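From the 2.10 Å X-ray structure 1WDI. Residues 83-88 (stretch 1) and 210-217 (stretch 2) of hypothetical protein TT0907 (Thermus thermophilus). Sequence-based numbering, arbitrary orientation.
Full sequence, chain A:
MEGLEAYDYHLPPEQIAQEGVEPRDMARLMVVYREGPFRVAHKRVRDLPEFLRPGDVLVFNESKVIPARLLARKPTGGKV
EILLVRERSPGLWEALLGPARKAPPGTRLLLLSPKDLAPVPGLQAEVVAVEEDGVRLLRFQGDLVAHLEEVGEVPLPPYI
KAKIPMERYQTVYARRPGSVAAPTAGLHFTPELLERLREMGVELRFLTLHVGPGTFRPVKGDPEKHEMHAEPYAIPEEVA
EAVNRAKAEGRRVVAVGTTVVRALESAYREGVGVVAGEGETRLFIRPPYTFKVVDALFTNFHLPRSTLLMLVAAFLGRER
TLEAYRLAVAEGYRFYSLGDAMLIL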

ATOM      1  N   LEU A  83      -2.016 -16.022 -18.787  1.00 76.76           N
ATOM      2  CA  LEU A  83      -2.414 -15.392 -17.537  1.00 77.63           C
ATOM      3  C   LEU A  83      -1.240 -14.601 -16.986  1.00 77.98           C
ATOM      4  O   LEU A  83      -0.443 -15.117 -16.203  1.00 78.03           O
ATOM      5  CB  LEU A  83      -2.852 -16.445 -16.518  1.00 77.99           C
ATOM      6  CG  LEU A  83      -4.209 -17.106 -16.768  1.00 77.90           C
ATOM      7  CD1 LEU A  83      -4.457 -18.179 -15.721  1.00 78.05           C
ATOM      8  CD2 LEU A  83      -5.305 -16.049 -16.725  1.00 77.67           C
ATOM      9  N   LEU A  84      -1.131 -13.349 -17.414  1.00 78.86           N
ATOM     10  CA  LEU A  84      -0.057 -12.476 -16.968  1.00 80.43           C
ATOM     11  C   LEU A  84      -0.254 -12.203 -15.479  1.00 82.10           C
ATOM     12  O   LEU A  84      -1.231 -11.564 -15.085  1.00 82.01           O
ATOM     13  CB  LEU A  84      -0.093 -11.166 -17.759  1.00 79.31           C
ATOM     14  CG  LEU A  84       1.148 -10.277 -17.710  1.00 78.89           C
ATOM     15  CD1 LEU A  84       2.333 -11.027 -18.299  1.00 78.57           C
ATOM     16  CD2 LEU A  84       0.892  -8.997 -18.487  1.00 78.75           C
ATOM     17  N   VAL A  85       0.671 -12.687 -14.655  1.00 84.15           N
ATOM     18  CA  VAL A  85       0.567 -12.503 -13.212  1.00 86.31           C
ATOM     19  C   VAL A  85       1.330 -11.308 -12.647  1.00 88.15           C
ATOM     20  O   VAL A  85       0.728 -10.415 -12.052  1.00 88.05           O
ATOM     21  CB  VAL A  85       1.012 -13.779 -12.455  1.00 86.22           C
ATOM     22  CG1 VAL A  85       0.091 -14.935 -12.806  1.00 86.17           C
ATOM     23  CG2 VAL A  85       2.446 -14.126 -12.806  1.00 86.01           C
ATOM     24  N   ARG A  86       2.647 -11.282 -12.827  1.00 90.56           N
ATOM     25  CA  ARG A  86       3.443 -10.181 -12.296  1.00 93.24           C
ATOM     26  C   ARG A  86       4.825 -10.089 -12.941  1.00 94.63           C
ATOM     27  O   ARG A  86       5.141 -10.838 -13.867  1.00 94.69           O
ATOM     28  CB  ARG A  86       3.592 -10.346 -10.779  1.00 94.17           C
ATOM     29  CG  ARG A  86       4.099  -9.114 -10.045  1.00 95.65           C
ATOM     30  CD  ARG A  86       3.118  -7.958 -10.156  1.00 96.68           C
ATOM     31  NE  ARG A  86       3.555  -6.795  -9.389  1.00 97.58           N
ATOM     32  CZ  ARG A  86       2.876  -5.656  -9.305  1.00 97.77           C
ATOM     33  NH1 ARG A  86       1.721  -5.523  -9.942  1.00 98.15           N
ATOM     34  NH2 ARG A  86       3.350  -4.651  -8.582  1.00 98.10           N
ATOM     35  N   GLU A  87       5.638  -9.161 -12.439  1.00 96.38           N
ATOM     36  CA  GLU A  87       6.994  -8.929 -12.931  1.00 97.88           C
ATOM     37  C   GLU A  87       6.982  -8.195 -14.268  1.00 98.28           C
ATOM     38  O   GLU A  87       7.151  -8.804 -15.324  1.00 98.63           O
ATOM     39  CB  GLU A  87       7.750 -10.257 -13.069  1.00 98.54           C
ATOM     40  CG  GLU A  87       9.204 -10.111 -13.504  1.00 99.79           C
ATOM     41  CD  GLU A  87      10.047  -9.346 -12.498  1.00100.39           C
ATOM     42  OE1 GLU A  87      10.150  -9.800 -11.337  1.00100.57           O
ATOM     43  OE2 GLU A  87      10.607  -8.292 -12.867  1.00100.40           O
ATOM     44  N   ARG A  88       6.781  -6.882 -14.215  1.00 98.80           N
ATOM     45  CA  ARG A  88       6.749  -6.065 -15.422  1.00 99.06           C
ATOM     46  C   ARG A  88       8.067  -5.319 -15.603  1.00 99.05           C
ATOM     47  O   ARG A  88       8.102  -4.228 -16.173  1.00 99.00           O
ATOM     48  CB  ARG A  88       5.595  -5.060 -15.355  1.00 99.57           C
ATOM     49  CG  ARG A  88       5.717  -4.035 -14.237  1.00100.42           C
ATOM     50  CD  ARG A  88       4.595  -3.007 -14.305  1.00100.92           C
ATOM     51  NE  ARG A  88       4.740  -1.967 -13.290  1.00101.47           N
ATOM     52  CZ  ARG A  88       3.921  -0.929 -13.160  1.00101.94           C
ATOM     53  NH1 ARG A  88       2.891  -0.785 -13.982  1.00101.96           N
ATOM     54  NH2 ARG A  88       4.133  -0.029 -12.207  1.00102.17           N
TER
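Stretch 2 210-217: HVGPGTFR

Two segments far apart in sequence can pack together without a single hydrogen bond between them, and residues 83-88 and 210-217 show how. Each leaves a strand as it enters the contact: stretch 1 is extended through Leu 84, stretch 2 through Val 211, after which Pro 213 to Thr 215 form a short 3-10 segment. That turn is held from within, Gly 212 O accepting from both Thr 215 N (3.0 Å) and Thr 215 OG1 (2.7 Å).

Along stretch 1, Leu 83 stays out of reach. Leu 84 points toward the turn, its CG 3.8 Å from Pro 213 CG in an apolar contact. Val 85 turns its side chain away and contributes its backbone instead, with Val 85 O only 2.9 Å from Pro 213 CD. The nearest pair of CA atoms is Arg 86 CA and Gly 212 CA, 5.9 Å apart. The arginine end closes over Val 211, whose CG2 lies over one guanidinium face; Arg 86 NH1 also sits 3.1 Å from Gly 212 N, but two donors cannot bond. From Leu 84 to Arg 86 the partners thus step back from Pro 213 to Gly 212 and Val 211, in opposite sequence order. Gly 212 has phi near 103° and psi near 170°, a conformation that calls for glycine. Glu 87 points away, whereas Arg 88 points back toward stretch 2 and breaks that order, bringing Arg 88 NH1 within 3.3 Å of Phe 216 CZ at an oblique angle to the ring.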

ATOM      1  N   HIS A 210      -5.711  -4.375  -4.401  1.00 32.09           N
ATOM      2  CA  HIS A 210      -5.581  -5.121  -5.651  1.00 33.70           C
ATOM      3  C   HIS A 210      -4.433  -4.568  -6.488  1.00 33.37           C
ATOM      4  O   HIS A 210      -4.362  -3.366  -6.725  1.00 34.22           O
ATOM      5  CB  HIS A 210      -6.874  -5.052  -6.474  1.00 33.54           C
ATOM      6  CG  HIS A 210      -8.045  -5.718  -5.822  1.00 34.40           C
ATOM      7  ND1 HIS A 210      -7.962  -6.957  -5.227  1.00 36.11           N
ATOM      8  CD2 HIS A 210      -9.336  -5.330  -5.703  1.00 35.24           C
ATOM      9  CE1 HIS A 210      -9.151  -7.307  -4.771  1.00 35.08           C
ATOM     10  NE2 HIS A 210     -10.003  -6.336  -5.047  1.00 36.95           N
ATOM     11  N   VAL A 211      -3.534  -5.446  -6.919  1.00 34.85           N
ATOM     12  CA  VAL A 211      -2.401  -5.043  -7.749  1.00 37.12           C
ATOM     13  C   VAL A 211      -2.244  -6.051  -8.879  1.00 38.41           C
ATOM     14  O   VAL A 211      -2.922  -7.076  -8.903  1.00 38.29           O
ATOM     15  CB  VAL A 211      -1.070  -5.012  -6.954  1.00 36.97           C
ATOM     16  CG1 VAL A 211      -1.223  -4.155  -5.703  1.00 38.11           C
ATOM     17  CG2 VAL A 211      -0.635  -6.429  -6.602  1.00 35.71           C
ATOM     18  N   GLY A 212      -1.345  -5.761  -9.811  1.00 41.18           N
ATOM     19  CA  GLY A 212      -1.118  -6.675 -10.915  1.00 43.24           C
ATOM     20  C   GLY A 212      -1.750  -6.243 -12.223  1.00 44.84           C
ATOM     21  O   GLY A 212      -2.545  -5.305 -12.250  1.00 44.31           O
ATOM     22  N   PRO A 213      -1.418  -6.928 -13.332  1.00 47.03           N
ATOM     23  CA  PRO A 213      -1.927  -6.649 -14.679  1.00 47.17           C
ATOM     24  C   PRO A 213      -3.445  -6.505 -14.749  1.00 47.40           C
ATOM     25  O   PRO A 213      -3.963  -5.642 -15.458  1.00 46.45           O
ATOM     26  CB  PRO A 213      -1.430  -7.847 -15.485  1.00 48.76           C
ATOM     27  CG  PRO A 213      -0.143  -8.186 -14.810  1.00 49.35           C
ATOM     28  CD  PRO A 213      -0.516  -8.093 -13.350  1.00 47.18           C
ATOM     29  N   GLY A 214      -4.148  -7.355 -14.009  1.00 47.69           N
ATOM     30  CA  GLY A 214      -5.598  -7.322 -14.009  1.00 49.71           C
ATOM     31  C   GLY A 214      -6.242  -6.043 -13.506  1.00 51.57           C
ATOM     32  O   GLY A 214      -7.466  -5.931 -13.514  1.00 52.03           O
ATOM     33  N   THR A 215      -5.439  -5.078 -13.066  1.00 52.92           N
ATOM     34  CA  THR A 215      -5.984  -3.821 -12.565  1.00 55.93           C
ATOM     35  C   THR A 215      -5.698  -2.650 -13.501  1.00 58.46           C
ATOM     36  O   THR A 215      -6.376  -1.625 -13.442  1.00 59.08           O
ATOM     37  CB  THR A 215      -5.422  -3.473 -11.161  1.00 54.91           C
ATOM     38  OG1 THR A 215      -4.011  -3.236 -11.249  1.00 53.80           O
ATOM     39  CG2 THR A 215      -5.680  -4.614 -10.185  1.00 54.13           C
ATOM     40  N   PHE A 216      -4.694  -2.806 -14.360  1.00 61.13           N
ATOM     41  CA  PHE A 216      -4.317  -1.758 -15.306  1.00 63.99           C
ATOM     42  C   PHE A 216      -5.521  -1.140 -16.009  1.00 65.52           C
ATOM     43  O   PHE A 216      -6.517  -1.815 -16.272  1.00 65.70           O
ATOM     44  CB  PHE A 216      -3.346  -2.309 -16.356  1.00 64.59           C
ATOM     45  CG  PHE A 216      -1.953  -2.537 -15.837  1.00 65.79           C
ATOM     46  CD1 PHE A 216      -1.729  -3.344 -14.726  1.00 67.07           C
ATOM     47  CD2 PHE A 216      -0.861  -1.950 -16.468  1.00 66.47           C
ATOM     48  CE1 PHE A 216      -0.438  -3.566 -14.251  1.00 67.44           C
ATOM     49  CE2 PHE A 216       0.436  -2.164 -16.002  1.00 66.83           C
ATOM     50  CZ  PHE A 216       0.647  -2.974 -14.891  1.00 67.56           C
ATOM     51  N   ARG A 217      -5.417   0.152 -16.305  1.00 67.56           N
ATOM     52  CA  ARG A 217      -6.483   0.885 -16.979  1.00 69.44           C
ATOM     53  C   ARG A 217      -5.923   1.884 -17.995  1.00 70.57           C
ATOM     54  O   ARG A 217      -6.458   2.023 -19.097  1.00 70.49           O
ATOM     55  CB  ARG A 217      -7.351   1.620 -15.951  1.00 69.62           C
ATOM     56  CG  ARG A 217      -8.050   0.703 -14.960  1.00 70.42           C
ATOM     57  CD  ARG A 217      -9.033  -0.230 -15.656  1.00 71.06           C
ATOM     58  NE  ARG A 217      -9.624  -1.193 -14.729  1.00 71.46           N
ATOM     59  CZ  ARG A 217     -10.533  -2.101 -15.070  1.00 71.71           C
ATOM     60  NH1 ARG A 217     -10.963  -2.173 -16.322  1.00 71.74           N
ATOM     61  NH2 ARG A 217     -11.012  -2.938 -14.158  1.00 71.49           N
TER